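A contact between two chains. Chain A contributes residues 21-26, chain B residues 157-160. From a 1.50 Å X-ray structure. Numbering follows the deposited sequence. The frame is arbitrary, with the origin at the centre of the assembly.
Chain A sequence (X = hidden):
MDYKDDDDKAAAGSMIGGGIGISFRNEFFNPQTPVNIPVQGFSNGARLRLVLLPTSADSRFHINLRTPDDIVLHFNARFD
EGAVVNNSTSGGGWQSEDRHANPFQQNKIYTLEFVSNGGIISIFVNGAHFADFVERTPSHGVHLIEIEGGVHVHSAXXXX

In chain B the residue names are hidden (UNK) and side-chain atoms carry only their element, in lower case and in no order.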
# COMPACT_ATOMS: atom_id res chain seq x y z
N GLY A 21 -1.02 8.27 -0.88
CA GLY A 21 -0.16 7.65 0.11
C GLY A 21 -0.33 6.14 0.16
O GLY A 21 -1.44 5.61 0.04
N ILE A 22 0.78 5.46 0.43
CA ILE A 22 0.77 4.01 0.59
C ILE A 22 1.29 3.71 2.00
O ILE A 22 1.79 4.60 2.71
CB ILE A 22 1.65 3.30 -0.51
CG1 ILE A 22 3.11 3.80 -0.46
CG2 ILE A 22 1.01 3.46 -1.90
CD1 ILE A 22 4.03 3.21 -1.56
N SER A 23 1.09 2.47 2.41
CA SER A 23 1.45 2.04 3.75
C SER A 23 2.33 0.79 3.75
O SER A 23 2.04 -0.15 3.01
CB SER A 23 0.13 1.71 4.44
OG SER A 23 0.34 1.01 5.69
N PHE A 24 3.32 0.78 4.63
CA PHE A 24 4.22 -0.39 4.78
C PHE A 24 3.44 -1.59 5.32
O PHE A 24 3.92 -2.72 5.15
CB PHE A 24 5.38 -0.07 5.71
CG PHE A 24 6.38 0.82 5.08
CD1 PHE A 24 6.23 2.19 5.15
CD2 PHE A 24 7.53 0.29 4.44
CE1 PHE A 24 7.19 3.01 4.54
CE2 PHE A 24 8.46 1.11 3.82
CZ PHE A 24 8.35 2.49 3.91
N ARG A 25 2.26 -1.36 5.88
CA ARG A 25 1.40 -2.47 6.35
C ARG A 25 0.15 -2.64 5.50
O ARG A 25 -0.71 -3.49 5.80
CB ARG A 25 1.12 -2.35 7.88
CG ARG A 25 2.45 -2.35 8.68
CD ARG A 25 2.28 -2.53 10.19
NE ARG A 25 1.31 -3.57 10.45
CZ ARG A 25 1.63 -4.84 10.68
NH1 ARG A 25 2.91 -5.20 10.69
NH2 ARG A 25 0.65 -5.73 10.90
N ASN A 26 0.06 -1.88 4.39
CA ASN A 26 -1.12 -1.94 3.49
C ASN A 26 -2.44 -1.81 4.25
O ASN A 26 -3.42 -2.50 3.97
CB ASN A 26 -1.10 -3.19 2.55
CG ASN A 26 -1.31 -2.80 1.10
OD1 ASN A 26 -1.20 -1.65 0.78
ND2 ASN A 26 -1.61 -3.76 0.22
N UNK B 157 8.67 -0.89 -3.66
CA UNK B 157 7.77 -1.81 -2.91
C UNK B 157 7.91 -1.53 -1.45
O UNK B 157 9.02 -1.50 -0.93
c UNK B 157 8.14 -3.25 -3.22
c UNK B 157 5.97 -4.32 -2.23
c UNK B 157 7.33 -4.25 -2.45
c UNK B 157 6.90 -5.99 -1.21
n UNK B 157 5.74 -5.44 -1.50
n UNK B 157 7.86 -5.22 -1.73
N UNK B 158 6.78 -1.28 -0.77
CA UNK B 158 6.81 -1.11 0.66
C UNK B 158 6.07 -2.29 1.31
O UNK B 158 5.00 -2.73 0.85
c UNK B 158 6.24 0.30 1.09
c UNK B 158 7.03 1.45 0.46
c UNK B 158 4.77 0.43 0.76
N UNK B 159 6.62 -2.81 2.41
CA UNK B 159 6.03 -3.98 3.10
C UNK B 159 6.63 -4.14 4.47
O UNK B 159 7.40 -3.29 4.87
o UNK B 159 7.69 -5.59 2.36
c UNK B 159 6.31 -5.26 2.31
N UNK B 160 6.28 -5.22 5.16
CA UNK B 160 6.94 -5.68 6.37
C UNK B 160 7.38 -7.12 6.11
O UNK B 160 7.90 -7.77 7.02
n UNK B 160 5.41 -3.22 8.21
c UNK B 160 5.65 -2.48 9.33
n UNK B 160 6.29 -3.26 10.24
c UNK B 160 5.94 -4.51 8.43
c UNK B 160 5.95 -5.73 7.56
c UNK B 160 6.47 -4.50 9.68
O HOH W 1 2.51 -2.76 2.23

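Position 157 of chain B carries six side-chain atoms beyond CA: one carbon, then a five-membered ring of three carbons and two nitrogens. That ring is an imidazole, and its CA-to-CB bond points away from chain A. Although the end of the side chain comes nearer than its root, it stays well out of contact range of the chain A stretch, so it touches nothing there. The residue is His157(B), whose chi1 of 177° (t) belongs to a strand residue with no part in the contact.

At position 158 the side chain consists of three carbons, one of them bonded to CA and carrying the other two. There is no heteroatom and no ring, and the branch at the first carbon leaves a compact apolar group. The CA-to-CB bond points toward the chain A stretch, and CB lies over one face of the Phe24(A) ring, 3.8 Å from the centroid and 23° off the ring normal, a CH-pi contact. These atoms identify Val158(B), in the m rotamer. Its CB is 3.6 Å from CD2 of Phe24(A), while its CG2 reaches to 3.7 Å from CD1 of Ile22(A) and 3.6 Å from the backbone O of Ser23(A). The valine thus packs against both apolar side chains of the chain A stretch.

Position 159 has just two side-chain atoms, a carbon followed by an oxygen. The CA-to-CB bond points away from chain A, so contact at this position falls to the backbone. The short hydroxyl side chain, with chi1 of 69° (p), is that of Ser159(B). Its CA lies 3.2 Å from O of Phe24(A) in a CA-H...O contact, and its own carbonyl O sits at the edge of the phenyl ring, near the ring plane.

Position 160 again shows one carbon and a five-membered ring with three carbons and two nitrogens. The CA-to-CB bond runs sideways, but the ring at its end comes nearer to chain A and meets Arg25(A). This is His160(B). Its ND1 donates a weak hydrogen bond to O of Phe24(A), 3.4 Å long but nearly straight at 165°, and lies 3.1 Å from CG of Arg25(A). The guanidinium of that arginine places NH1 over one face of the imidazole.

The two segments run in nearly the same direction, 10° apart, with Phe24(A) in register with Ser159(B). A type I turn from Ser23(A) to Asn26(A), closed by a 3.0 Å hydrogen bond from N of Asn26(A) to O of Ser23(A), presents the Phe24(A) carbonyl to the other chain. No direct backbone hydrogen bond joins the stretches; instead, water 1 donates to O of Ser23(A) and to O of Val158(B), each at 2.8 Å, reconciling two acceptors that could not bond to each other. The contact therefore combines apolar packing around Val158(B) with a polar margin at His160(B), with Phe24(A) common to both: its ring packs on Val158(B) and its carbonyl O accepts the weak hydrogen bond from His160(B).

Chain B 157-160: HVSH
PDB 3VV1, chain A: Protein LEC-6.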